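Local atomic coordinates of arginase (Thermus thermophilus, PDB entry 2EF5), a protein that probably catalyses the manganese-dependent hydrolysis of L-arginine to L-ornithine and urea. Residues 201-206 against 247-252; 65-70 against 147-152; 225-230 against 270-275; 1-6 against 40-45. All blocks are in the same frame, centred on the assembly; numbering follows the deposited sequence.

Four contacts sample the arginase fold, a parallel eight-stranded sheet covered by helices. Along the chain, interaction 4 closes first, joining the edge strand 41-47 to strand 2-8; interaction 2 follows, linking helices 66-81 and 148-154; interactions 1 and 3 come last and interleave, so that the segments of helices 196-206 and 239-252 alternate with the 225-230 loop and the start of helix 272-284. Interactions 1 and 2 lie on opposite sides of the chain's centre, their own centres 32 Å apart. None touches another. Backbone bonds join the sheet edge, charged groups helices 66-81 and 148-154, apolar packing helices 196-206 and 239-252, and a threonine hydroxyl ties the loop near the manganese site to helix 272-284.

Interaction 1 of 4, residues 201-206 against 247-252; sequences EEVLKH and EILAES. With GAI (guanidine), chain I.
L204 of helix 196-206 carries the close-packed part of this contact, its two methyls resting on I248, L249 and S252 of helix 239-252. CD2 of L204 lies 3.6 Å from CB of S252 and 3.9 Å from CD2 of L249, while its CD1 settles 3.8 Å from the carbonyl O of I248. CG1 of V203 adds a more distant touch, 4.3 Å from CD2 of L249. The hydroxyl of S252 is turned back to its own helix by a chi1 of 76°, and its OG gives a 2.6 Å hydrogen bond to O of L249, in the carbonyl plane; the same OG also bonds N of R254 just beyond.

The two segments run the same way, their axes 10.1 Å apart at an angle of 35°, as neighbouring helices on a parallel alpha/beta sheet often do. V203, L204 and L249 meet that sheet as well, touching strands 162-167, 184-187 and 212-217.

The other side is looser. E201 and I248 cross at about a right angle, with OE1 of E201 4.0 Å from CG2 of I248 and no hydrogen bond joining the segments; E201 also packs on K160 of a second subunit. Further out, E247, which takes no part in the packing, holds a guanidine molecule with both carboxylate oxygens, OE1 taking N1 of the ligand and OE2 taking N3, the latter bond nearly straight at 173°.

Interaction 2 of 4, residues 65-70 against 147-152; sequences YLEEIR and HPRLTE
The first turns of helices 66-81 and 148-154 run nearly parallel, 12° apart in direction with axes 10.4 Å from each other, their CA atoms nearest at R70 and L150. L66 does the apolar work: CD1 sits over one face of the H147 ring, 3.7 Å from its centroid, while CD2 meets CB of R149 and CD2 of L150. R149, bent at chi2 and chi3, grips E67 side-on in a nearly coplanar pair, NE to OE2 at 2.8 Å on the syn lone pair and NH2 to OE1 at 2.9 Å. The R70 guanidinium lies flat on that of R149, planes 5° apart, a like-charge stack that the nearby carboxylates probably make tolerable. From there NE of R70 gives a 2.7 Å bond to O of R149, and NH2 reaches the anti lone pair of OE2 of E152 at 2.8 Å; that oxygen also bridges NH1 of R149 at 3.3 Å. An alanine in place of R70 would probably leave E152 with R149 as its remaining partner in the network and O of R149 without the NE donor. E67, R70, R149 and E152 thus form a salt-bridge network, joining two helix starts at the surface of the alpha/beta fold.

Interaction 3 of 4, residues 225-230 against 270-275; sequences LAPGVG and RNRTAE
This is a loop-to-helix contact, in which T273 and R272 at the start of helix 272-284 meet residues 225-230 of the loop after strand 212-217. T273 points toward the loop and makes most of the close contacts. With OG1 beside its own backbone N (chi1 -60°), the hydroxyl accepts a hydrogen bond from N of G228 at 3.0 Å, bent to 144°, and also bonds D268 just ahead of the helix. The methyl CG2 of T273 lies 3.7 Å from CB of A226 and, more loosely, 4.3 Å from CG1 of V229.

G228 is the centre of an inverse gamma turn, in which N of V229 bonds back to O of P227 at 2.7 Å. A side chain at G228 would be directed at the helix, where a CB would come tight against OG1 of T273; glycine avoids that. The turn ends at V229, whose side chain is about 5 Å from that of D217 and about 4 Å from that of D219, both manganese ligands of the arginase metal site.

At the outer end R272, extended from CG to NE, brings NE to CD and CG of P227, the two side chains crossing at about a right angle. CD of P227 lies 3.4 Å from NE of R272, at the edge of the guanidinium and near its plane, while NH2 of that arginine forms a salt bridge with E269.

Interaction 4 of 4, residues 1-6 against 40-45; sequences ERVAVV and YTVEDL
With its CG anti to the carbonyl carbon (chi1 -71°), Y40 sets its ring beside V3, whose CG2 occupies the corresponding position beside its own backbone N; that methyl comes 3.6 Å from CD1 of Y40. They lie at the start of a parallel pair of strands in the alpha/beta sheet of arginase, Y40 just before the chain's outermost strand 41-47 and V3 in its neighbour 2-8, with helices 22-28 and 31-37 between the two in a beta-alpha-beta crossover.

The strands run 4.7 Å apart at 22°, and the ladder alternates: N of V3 bonds to O of T41, N of E43 to O of V3, N of V5 to O of E43, and N of L45 to O of V5 at 2.8 Å. On the face that holds V3 and V5, CG1 of V42 reaches CG2 of V5 at 4.1 Å, and helix 31-37 packs on V42. On the other face CB of A4 meets CD1 of L45, also at 4.1 Å.

The ring hydroxyl of Y40 bonds O of L285, tying the strand start to the chain beyond helix 272-284. An alanine in place of Y40 would probably open a gap beside V3 and leave the carbonyl of L285 without its hydroxyl partner.

At the same end O of E1 takes two donors from one residue: N of T41 at 2.9 Å, in a nearly straight bond of 172°, and OG1 of T41 at 3.2 Å, from above the carbonyl plane.

Interaction 1 of 4, residues 201-206 against 247-252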
loop_
_atom_site.group_PDB
_atom_site.type_symbol
_atom_site.label_atom_id
_atom_site.label_comp_id
_atom_site.label_asym_id
_atom_site.label_seq_id
_atom_site.Cartn_x
_atom_site.Cartn_y
_atom_site.Cartn_z
ATOM N N GLU A 201 15.706 -21.115 -6.870
ATOM C CA GLU A 201 15.451 -20.986 -8.304
ATOM C C GLU A 201 15.693 -19.540 -8.725
ATOM O O GLU A 201 16.322 -19.277 -9.746
ATOM C CB GLU A 201 14.003 -21.377 -8.628
ATOM C CG GLU A 201 13.597 -22.767 -8.147
ATOM C CD GLU A 201 14.096 -23.889 -9.043
ATOM O OE1 GLU A 201 15.274 -23.854 -9.465
ATOM O OE2 GLU A 201 13.305 -24.820 -9.313
ATOM N N GLU A 202 15.188 -18.605 -7.929
ATOM C CA GLU A 202 15.359 -17.187 -8.221
ATOM C C GLU A 202 16.820 -16.747 -8.149
ATOM O O GLU A 202 17.255 -15.879 -8.907
ATOM C CB GLU A 202 14.499 -16.351 -7.271
ATOM C CG GLU A 202 13.028 -16.331 -7.664
ATOM C CD GLU A 202 12.185 -15.475 -6.743
ATOM O OE1 GLU A 202 12.739 -14.549 -6.112
ATOM O OE2 GLU A 202 10.961 -15.715 -6.659
ATOM N N VAL A 203 17.576 -17.340 -7.234
ATOM C CA VAL A 203 18.989 -17.015 -7.104
ATOM C C VAL A 203 19.704 -17.406 -8.400
ATOM O O VAL A 203 20.452 -16.613 -8.978
ATOM C CB VAL A 203 19.640 -17.783 -5.909
ATOM C CG1 VAL A 203 21.152 -17.730 -5.996
ATOM C CG2 VAL A 203 19.180 -17.181 -4.593
ATOM N N LEU A 204 19.473 -18.633 -8.857
ATOM C CA LEU A 204 20.110 -19.116 -10.076
ATOM C C LEU A 204 19.731 -18.289 -11.305
ATOM O O LEU A 204 20.554 -18.099 -12.207
ATOM C CB LEU A 204 19.742 -20.582 -10.310
ATOM C CG LEU A 204 20.325 -21.583 -9.310
ATOM C CD1 LEU A 204 19.773 -22.968 -9.598
ATOM C CD2 LEU A 204 21.842 -21.573 -9.403
ATOM N N LYS A 205 18.489 -17.813 -11.336
ATOM C CA LYS A 205 17.998 -17.011 -12.454
ATOM C C LYS A 205 18.668 -15.646 -12.426
ATOM O O LYS A 205 19.176 -15.161 -13.444
ATOM C CB LYS A 205 16.478 -16.834 -12.352
ATOM C CG LYS A 205 15.830 -16.134 -13.543
ATOM C CD LYS A 205 15.779 -17.037 -14.773
ATOM C CE LYS A 205 14.921 -16.434 -15.884
ATOM N NZ LYS A 205 14.700 -17.397 -17.011
ATOM N N HIS A 206 18.666 -15.033 -11.246
ATOM C CA HIS A 206 19.265 -13.720 -11.055
ATOM C C HIS A 206 20.744 -13.723 -11.430
ATOM O O HIS A 206 21.277 -12.707 -11.876
ATOM C CB HIS A 206 19.115 -13.289 -9.599
ATOM C CG HIS A 206 19.512 -11.868 -9.344
ATOM N ND1 HIS A 206 18.779 -10.797 -9.801
ATOM C CD2 HIS A 206 20.579 -11.345 -8.690
ATOM C CE1 HIS A 206 19.376 -9.671 -9.443
ATOM N NE2 HIS A 206 20.469 -9.980 -8.768
ATOM N N GLU A 247 21.563 -28.382 -2.430
ATOM C CA GLU A 247 21.281 -29.343 -3.495
ATOM C C GLU A 247 20.810 -28.673 -4.787
ATOM O O GLU A 247 21.190 -29.090 -5.884
ATOM C CB GLU A 247 20.232 -30.364 -3.033
ATOM C CG GLU A 247 20.620 -31.125 -1.765
ATOM C CD GLU A 247 19.465 -31.940 -1.196
ATOM O OE1 GLU A 247 18.316 -31.467 -1.256
ATOM O OE2 GLU A 247 19.703 -33.042 -0.669
ATOM N N ILE A 248 19.990 -27.635 -4.668
ATOM C CA ILE A 248 19.505 -26.958 -5.861
ATOM C C ILE A 248 20.642 -26.173 -6.519
ATOM O O ILE A 248 20.735 -26.118 -7.739
ATOM C CB ILE A 248 18.308 -26.042 -5.533
ATOM C CG1 ILE A 248 17.119 -26.902 -5.077
ATOM C CG2 ILE A 248 17.918 -25.231 -6.758
ATOM C CD1 ILE A 248 15.865 -26.115 -4.687
ATOM N N LEU A 249 21.520 -25.581 -5.716
ATOM C CA LEU A 249 22.653 -24.855 -6.277
ATOM C C LEU A 249 23.574 -25.876 -6.948
ATOM O O LEU A 249 24.128 -25.614 -8.024
ATOM C CB LEU A 249 23.418 -24.087 -5.188
ATOM C CG LEU A 249 22.659 -22.922 -4.534
ATOM C CD1 LEU A 249 23.511 -22.298 -3.430
ATOM C CD2 LEU A 249 22.293 -21.879 -5.581
ATOM N N ALA A 250 23.724 -27.044 -6.327
ATOM C CA ALA A 250 24.567 -28.091 -6.888
ATOM C C ALA A 250 24.053 -28.534 -8.258
ATOM O O ALA A 250 24.841 -28.708 -9.189
ATOM C CB ALA A 250 24.621 -29.286 -5.941
ATOM N N GLU A 251 22.735 -28.708 -8.375
ATOM C CA GLU A 251 22.109 -29.144 -9.632
ATOM C C GLU A 251 22.443 -28.234 -10.813
ATOM O O GLU A 251 22.536 -28.695 -11.949
ATOM C CB GLU A 251 20.578 -29.210 -9.498
ATOM C CG GLU A 251 20.036 -30.299 -8.574
ATOM C CD GLU A 251 18.505 -30.341 -8.533
ATOM O OE1 GLU A 251 17.857 -29.306 -8.817
ATOM O OE2 GLU A 251 17.947 -31.408 -8.201
ATOM N N SER A 252 22.609 -26.940 -10.548
ATOM C CA SER A 252 22.917 -25.976 -11.604
ATOM C C SER A 252 24.238 -26.320 -12.273
ATOM O O SER A 252 24.445 -26.004 -13.439
ATOM C CB SER A 252 23.020 -24.562 -11.034
ATOM O OG SER A 252 24.255 -24.401 -10.354
HETATM C C GAI I . 17.162 -32.596 1.937
HETATM N N1 GAI I . 16.782 -31.773 0.947
HETATM N N2 GAI I . 16.444 -32.649 3.061
HETATM N N3 GAI I . 18.250 -33.361 1.798
#

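Interaction 2 of 4, residues 65-70 against 147-152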
loop_
_atom_site.group_PDB
_atom_site.type_symbol
_atom_site.label_atom_id
_atom_site.label_comp_id
_atom_site.label_asym_id
_atom_site.label_seq_id
_atom_site.Cartn_x
_atom_site.Cartn_y
_atom_site.Cartn_z
ATOM N N TYR A 65 42.895 -4.259 13.299
ATOM C CA TYR A 65 43.700 -5.196 12.521
ATOM C C TYR A 65 43.516 -5.148 11.005
ATOM O O TYR A 65 43.726 -6.153 10.328
ATOM C CB TYR A 65 43.408 -6.621 12.993
ATOM C CG TYR A 65 43.626 -6.855 14.472
ATOM C CD1 TYR A 65 44.907 -7.048 14.987
ATOM C CD2 TYR A 65 42.548 -6.907 15.354
ATOM C CE1 TYR A 65 45.110 -7.297 16.350
ATOM C CE2 TYR A 65 42.737 -7.151 16.713
ATOM C CZ TYR A 65 44.019 -7.347 17.205
ATOM O OH TYR A 65 44.207 -7.607 18.547
ATOM N N LEU A 66 43.137 -3.995 10.463
ATOM C CA LEU A 66 42.929 -3.903 9.022
ATOM C C LEU A 66 44.119 -4.402 8.205
ATOM O O LEU A 66 43.949 -5.225 7.301
ATOM C CB LEU A 66 42.587 -2.467 8.612
ATOM C CG LEU A 66 42.152 -2.302 7.149
ATOM C CD1 LEU A 66 41.301 -1.063 7.006
ATOM C CD2 LEU A 66 43.369 -2.233 6.240
ATOM N N GLU A 67 45.319 -3.917 8.513
ATOM C CA GLU A 67 46.507 -4.339 7.772
ATOM C C GLU A 67 46.836 -5.823 7.938
ATOM O O GLU A 67 47.293 -6.464 6.994
ATOM C CB GLU A 67 47.726 -3.502 8.178
ATOM C CG GLU A 67 47.705 -2.060 7.686
ATOM C CD GLU A 67 47.569 -1.951 6.172
ATOM O OE1 GLU A 67 48.224 -2.728 5.452
ATOM O OE2 GLU A 67 46.816 -1.076 5.698
ATOM N N GLU A 68 46.619 -6.368 9.132
ATOM C CA GLU A 68 46.897 -7.783 9.363
ATOM C C GLU A 68 45.897 -8.629 8.579
ATOM O O GLU A 68 46.243 -9.668 8.013
ATOM C CB GLU A 68 46.814 -8.119 10.856
ATOM C CG GLU A 68 47.923 -7.493 11.692
ATOM C CD GLU A 68 47.567 -6.122 12.230
ATOM O OE1 GLU A 68 47.067 -5.271 11.461
ATOM O OE2 GLU A 68 47.800 -5.891 13.433
ATOM N N ILE A 69 44.650 -8.173 8.549
ATOM C CA ILE A 69 43.606 -8.871 7.818
ATOM C C ILE A 69 43.923 -8.809 6.327
ATOM O O ILE A 69 43.851 -9.815 5.622
ATOM C CB ILE A 69 42.230 -8.239 8.090
ATOM C CG1 ILE A 69 41.828 -8.498 9.545
ATOM C CG2 ILE A 69 41.195 -8.805 7.141
ATOM C CD1 ILE A 69 40.572 -7.776 9.983
ATOM N N ARG A 70 44.289 -7.621 5.856
ATOM C CA ARG A 70 44.637 -7.427 4.453
ATOM C C ARG A 70 45.775 -8.371 4.042
ATOM O O ARG A 70 45.707 -9.028 3.004
ATOM C CB ARG A 70 45.059 -5.970 4.225
ATOM C CG ARG A 70 45.461 -5.614 2.798
ATOM C CD ARG A 70 45.912 -4.153 2.732
ATOM N NE ARG A 70 46.030 -3.652 1.366
ATOM C CZ ARG A 70 47.010 -3.969 0.527
ATOM N NH1 ARG A 70 47.977 -4.790 0.907
ATOM N NH2 ARG A 70 47.023 -3.464 -0.698
ATOM N N HIS A 147 36.934 0.797 3.000
ATOM C CA HIS A 147 38.288 1.306 3.098
ATOM C C HIS A 147 39.094 1.026 1.838
ATOM O O HIS A 147 39.126 -0.099 1.347
ATOM C CB HIS A 147 39.000 0.687 4.297
ATOM C CG HIS A 147 40.238 1.417 4.696
ATOM N ND1 HIS A 147 40.273 2.308 5.743
ATOM C CD2 HIS A 147 41.483 1.422 4.155
ATOM C CE1 HIS A 147 41.483 2.834 5.835
ATOM N NE2 HIS A 147 42.234 2.311 4.879
ATOM N N PRO A 148 39.769 2.052 1.303
ATOM C CA PRO A 148 40.591 1.939 0.094
ATOM C C PRO A 148 41.658 0.835 0.163
ATOM O O PRO A 148 41.918 0.175 -0.843
ATOM C CB PRO A 148 41.201 3.336 -0.036
ATOM C CG PRO A 148 40.142 4.216 0.553
ATOM C CD PRO A 148 39.737 3.444 1.785
ATOM N N ARG A 149 42.272 0.646 1.337
ATOM C CA ARG A 149 43.308 -0.383 1.532
ATOM C C ARG A 149 42.764 -1.768 1.232
ATOM O O ARG A 149 43.508 -2.686 0.892
ATOM C CB ARG A 149 43.839 -0.398 2.979
ATOM C CG ARG A 149 44.935 0.605 3.304
ATOM C CD ARG A 149 46.193 0.377 2.513
ATOM N NE ARG A 149 47.121 -0.627 3.001
ATOM C CZ ARG A 149 48.125 -1.100 2.281
ATOM N NH1 ARG A 149 48.305 -0.657 1.055
ATOM N NH2 ARG A 149 48.941 -2.023 2.778
ATOM N N LEU A 150 41.457 -1.914 1.374
ATOM C CA LEU A 150 40.823 -3.199 1.145
ATOM C C LEU A 150 40.219 -3.335 -0.244
ATOM O O LEU A 150 40.429 -4.340 -0.925
ATOM C CB LEU A 150 39.749 -3.433 2.205
ATOM C CG LEU A 150 40.236 -3.458 3.661
ATOM C CD1 LEU A 150 39.052 -3.665 4.592
ATOM C CD2 LEU A 150 41.257 -4.571 3.847
ATOM N N THR A 151 39.470 -2.325 -0.667
ATOM C CA THR A 151 38.838 -2.363 -1.976
ATOM C C THR A 151 39.852 -2.375 -3.118
ATOM O O THR A 151 39.602 -2.989 -4.156
ATOM C CB THR A 151 37.882 -1.165 -2.172
ATOM O OG1 THR A 151 38.607 0.061 -2.011
ATOM C CG2 THR A 151 36.747 -1.218 -1.147
ATOM N N GLU A 152 40.995 -1.719 -2.925
ATOM C CA GLU A 152 42.011 -1.663 -3.974
ATOM C C GLU A 152 42.520 -3.036 -4.393
ATOM O O GLU A 152 42.888 -3.236 -5.549
ATOM C CB GLU A 152 43.200 -0.786 -3.548
ATOM C CG GLU A 152 43.889 -1.208 -2.263
ATOM C CD GLU A 152 45.109 -0.357 -1.952
ATOM O OE1 GLU A 152 45.091 0.850 -2.271
ATOM O OE2 GLU A 152 46.082 -0.891 -1.379
#

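Interaction 3 of 4, residues 225-230 against 270-275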
loop_
_atom_site.group_PDB
_atom_site.type_symbol
_atom_site.label_atom_id
_atom_site.label_comp_id
_atom_site.label_asym_id
_atom_site.label_seq_id
_atom_site.Cartn_x
_atom_site.Cartn_y
_atom_site.Cartn_z
ATOM N N LEU A 225 20.272 -25.241 16.144
ATOM C CA LEU A 225 20.901 -26.245 15.299
ATOM C C LEU A 225 22.410 -26.037 15.185
ATOM O O LEU A 225 23.169 -26.997 15.037
ATOM C CB LEU A 225 20.271 -26.171 13.913
ATOM C CG LEU A 225 20.297 -27.384 12.997
ATOM C CD1 LEU A 225 19.580 -28.553 13.666
ATOM C CD2 LEU A 225 19.611 -27.007 11.695
ATOM N N ALA A 226 22.836 -24.781 15.238
ATOM C CA ALA A 226 24.249 -24.444 15.139
ATOM C C ALA A 226 24.607 -23.420 16.202
ATOM O O ALA A 226 24.684 -22.229 15.921
ATOM C CB ALA A 226 24.571 -23.886 13.749
ATOM N N PRO A 227 24.828 -23.877 17.443
ATOM C CA PRO A 227 25.183 -22.978 18.543
ATOM C C PRO A 227 26.604 -22.433 18.428
ATOM O O PRO A 227 26.895 -21.351 18.922
ATOM C CB PRO A 227 25.015 -23.864 19.772
ATOM C CG PRO A 227 25.457 -25.203 19.258
ATOM C CD PRO A 227 24.726 -25.268 17.924
ATOM N N GLY A 228 27.479 -23.187 17.767
ATOM C CA GLY A 228 28.867 -22.778 17.635
ATOM C C GLY A 228 29.156 -21.621 16.697
ATOM O O GLY A 228 29.878 -21.786 15.715
ATOM N N VAL A 229 28.603 -20.452 17.004
ATOM C CA VAL A 229 28.808 -19.257 16.187
ATOM C C VAL A 229 28.947 -18.023 17.073
ATOM O O VAL A 229 28.333 -17.931 18.135
ATOM C CB VAL A 229 27.631 -19.038 15.193
ATOM C CG1 VAL A 229 27.454 -20.280 14.325
ATOM C CG2 VAL A 229 26.351 -18.733 15.950
ATOM N N GLY A 230 29.754 -17.068 16.622
ATOM C CA GLY A 230 29.975 -15.858 17.389
ATOM C C GLY A 230 28.762 -14.968 17.585
ATOM O O GLY A 230 28.533 -14.462 18.684
ATOM N N ARG A 270 29.665 -30.451 21.042
ATOM C CA ARG A 270 30.092 -31.688 20.399
ATOM C C ARG A 270 30.432 -31.486 18.924
ATOM O O ARG A 270 30.202 -32.370 18.096
ATOM C CB ARG A 270 28.991 -32.737 20.515
ATOM C CG ARG A 270 28.479 -32.952 21.920
ATOM C CD ARG A 270 29.488 -33.696 22.760
ATOM N NE ARG A 270 28.892 -34.187 23.997
ATOM C CZ ARG A 270 29.501 -35.016 24.836
ATOM N NH1 ARG A 270 30.728 -35.444 24.570
ATOM N NH2 ARG A 270 28.879 -35.419 25.937
ATOM N N ASN A 271 30.959 -30.313 18.593
ATOM C CA ASN A 271 31.354 -30.018 17.220
ATOM C C ASN A 271 30.215 -30.156 16.210
ATOM O O ASN A 271 30.473 -30.288 15.018
ATOM C CB ASN A 271 32.500 -30.963 16.815
ATOM C CG ASN A 271 33.393 -30.370 15.748
ATOM O OD1 ASN A 271 33.695 -29.182 15.784
ATOM N ND2 ASN A 271 33.839 -31.200 14.803
ATOM N N ARG A 272 28.966 -30.111 16.665
ATOM C CA ARG A 272 27.847 -30.298 15.744
ATOM C C ARG A 272 27.679 -29.219 14.690
ATOM O O ARG A 272 27.116 -29.476 13.621
ATOM C CB ARG A 272 26.535 -30.494 16.511
ATOM C CG ARG A 272 26.020 -29.284 17.259
ATOM C CD ARG A 272 24.790 -29.694 18.069
ATOM N NE ARG A 272 24.047 -28.553 18.595
ATOM C CZ ARG A 272 22.923 -28.656 19.294
ATOM N NH1 ARG A 272 22.410 -29.850 19.555
ATOM N NH2 ARG A 272 22.314 -27.565 19.734
ATOM N N THR A 273 28.175 -28.020 14.968
ATOM C CA THR A 273 28.064 -26.943 13.998
ATOM C C THR A 273 29.020 -27.211 12.846
ATOM O O THR A 273 28.676 -27.033 11.675
ATOM C CB THR A 273 28.379 -25.584 14.635
ATOM O OG1 THR A 273 27.449 -25.340 15.696
ATOM C CG2 THR A 273 28.259 -24.467 13.596
ATOM N N ALA A 274 30.223 -27.659 13.176
ATOM C CA ALA A 274 31.209 -27.972 12.148
ATOM C C ALA A 274 30.700 -29.164 11.325
ATOM O O ALA A 274 30.850 -29.191 10.100
ATOM C CB ALA A 274 32.553 -28.312 12.790
ATOM N N GLU A 275 30.102 -30.148 11.997
ATOM C CA GLU A 275 29.581 -31.317 11.293
ATOM C C GLU A 275 28.449 -30.878 10.369
ATOM O O GLU A 275 28.294 -31.418 9.272
ATOM C CB GLU A 275 29.087 -32.378 12.288
ATOM C CG GLU A 275 30.180 -32.828 13.263
ATOM C CD GLU A 275 29.707 -33.842 14.287
ATOM O OE1 GLU A 275 28.495 -33.866 14.601
ATOM O OE2 GLU A 275 30.559 -34.608 14.794
#

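Interaction 4 of 4, residues 1-6 against 40-45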
loop_
_atom_site.group_PDB
_atom_site.type_symbol
_atom_site.label_atom_id
_atom_site.label_comp_id
_atom_site.label_asym_id
_atom_site.label_seq_id
_atom_site.Cartn_x
_atom_site.Cartn_y
_atom_site.Cartn_z
ATOM N N GLU A 1 36.287 -32.989 -10.320
ATOM C CA GLU A 1 37.057 -34.163 -9.816
ATOM C C GLU A 1 38.063 -33.793 -8.731
ATOM O O GLU A 1 38.320 -34.583 -7.827
ATOM C CB GLU A 1 37.796 -34.849 -10.971
ATOM C CG GLU A 1 38.479 -33.894 -11.943
ATOM C CD GLU A 1 39.601 -34.553 -12.729
ATOM O OE1 GLU A 1 39.381 -35.662 -13.264
ATOM O OE2 GLU A 1 40.702 -33.957 -12.816
ATOM N N ARG A 2 38.625 -32.591 -8.819
ATOM C CA ARG A 2 39.624 -32.139 -7.857
ATOM C C ARG A 2 39.141 -31.061 -6.896
ATOM O O ARG A 2 38.476 -30.102 -7.292
ATOM C CB ARG A 2 40.863 -31.626 -8.594
ATOM C CG ARG A 2 41.644 -32.691 -9.355
ATOM C CD ARG A 2 42.670 -32.039 -10.277
ATOM N NE ARG A 2 42.013 -31.254 -11.323
ATOM C CZ ARG A 2 42.628 -30.384 -12.122
ATOM N NH1 ARG A 2 43.934 -30.174 -12.005
ATOM N NH2 ARG A 2 41.933 -29.718 -13.034
ATOM N N VAL A 3 39.503 -31.222 -5.629
ATOM C CA VAL A 3 39.139 -30.274 -4.585
ATOM C C VAL A 3 40.357 -29.911 -3.746
ATOM O O VAL A 3 41.148 -30.777 -3.367
ATOM C CB VAL A 3 38.055 -30.858 -3.641
ATOM C CG1 VAL A 3 37.863 -29.948 -2.434
ATOM C CG2 VAL A 3 36.749 -31.015 -4.387
ATOM N N ALA A 4 40.507 -28.623 -3.466
ATOM C CA ALA A 4 41.607 -28.145 -2.643
ATOM C C ALA A 4 41.005 -27.459 -1.420
ATOM O O ALA A 4 40.142 -26.592 -1.548
ATOM C CB ALA A 4 42.477 -27.162 -3.422
ATOM N N VAL A 5 41.457 -27.866 -0.241
ATOM C CA VAL A 5 40.979 -27.298 1.016
ATOM C C VAL A 5 42.070 -26.470 1.680
ATOM O O VAL A 5 43.189 -26.946 1.876
ATOM C CB VAL A 5 40.569 -28.406 2.006
ATOM C CG1 VAL A 5 40.176 -27.796 3.340
ATOM C CG2 VAL A 5 39.418 -29.222 1.433
ATOM N N VAL A 6 41.748 -25.230 2.022
ATOM C CA VAL A 6 42.712 -24.369 2.693
ATOM C C VAL A 6 42.039 -23.683 3.875
ATOM O O VAL A 6 40.891 -23.245 3.781
ATOM C CB VAL A 6 43.285 -23.304 1.741
ATOM C CG1 VAL A 6 42.176 -22.423 1.210
ATOM C CG2 VAL A 6 44.314 -22.466 2.472
ATOM N N TYR A 40 35.729 -37.445 -4.958
ATOM C CA TYR A 40 36.675 -36.382 -5.277
ATOM C C TYR A 40 38.086 -36.727 -4.826
ATOM O O TYR A 40 38.279 -37.439 -3.843
ATOM C CB TYR A 40 36.260 -35.073 -4.584
ATOM C CG TYR A 40 35.033 -34.395 -5.147
ATOM C CD1 TYR A 40 35.109 -33.615 -6.301
ATOM C CD2 TYR A 40 33.794 -34.527 -4.524
ATOM C CE1 TYR A 40 33.974 -32.980 -6.816
ATOM C CE2 TYR A 40 32.658 -33.898 -5.032
ATOM C CZ TYR A 40 32.755 -33.130 -6.174
ATOM O OH TYR A 40 31.630 -32.517 -6.677
ATOM N N THR A 41 39.077 -36.231 -5.557
ATOM C CA THR A 41 40.464 -36.434 -5.161
ATOM C C THR A 41 40.710 -35.128 -4.417
ATOM O O THR A 41 40.544 -34.049 -4.982
ATOM C CB THR A 41 41.402 -36.565 -6.380
ATOM O OG1 THR A 41 41.368 -35.361 -7.152
ATOM C CG2 THR A 41 40.962 -37.723 -7.253
ATOM N N VAL A 42 41.081 -35.229 -3.148
ATOM C CA VAL A 42 41.261 -34.053 -2.306
ATOM C C VAL A 42 42.664 -33.773 -1.792
ATOM O O VAL A 42 43.396 -34.683 -1.400
ATOM C CB VAL A 42 40.318 -34.141 -1.082
ATOM C CG1 VAL A 42 40.307 -32.817 -0.318
ATOM C CG2 VAL A 42 38.923 -34.526 -1.541
ATOM N N GLU A 43 43.014 -32.493 -1.778
ATOM C CA GLU A 43 44.310 -32.036 -1.295
ATOM C C GLU A 43 44.148 -30.937 -0.236
ATOM O O GLU A 43 43.482 -29.929 -0.464
ATOM C CB GLU A 43 45.151 -31.502 -2.463
ATOM C CG GLU A 43 46.260 -30.560 -2.029
ATOM C CD GLU A 43 47.213 -30.195 -3.150
ATOM O OE1 GLU A 43 46.742 -29.817 -4.244
ATOM O OE2 GLU A 43 48.439 -30.280 -2.923
ATOM N N ASP A 44 44.754 -31.144 0.927
ATOM C CA ASP A 44 44.689 -30.162 1.996
ATOM C C ASP A 44 45.923 -29.284 1.855
ATOM O O ASP A 44 47.044 -29.766 1.980
ATOM C CB ASP A 44 44.708 -30.851 3.361
ATOM C CG ASP A 44 44.327 -29.912 4.492
ATOM O OD1 ASP A 44 44.672 -28.714 4.413
ATOM O OD2 ASP A 44 43.696 -30.377 5.465
ATOM N N LEU A 45 45.714 -28.001 1.591
ATOM C CA LEU A 45 46.816 -27.061 1.421
ATOM C C LEU A 45 47.305 -26.496 2.747
ATOM O O LEU A 45 48.188 -25.648 2.775
ATOM C CB LEU A 45 46.384 -25.910 0.509
ATOM C CG LEU A 45 45.833 -26.286 -0.869
ATOM C CD1 LEU A 45 45.416 -25.026 -1.616
ATOM C CD2 LEU A 45 46.880 -27.064 -1.648
#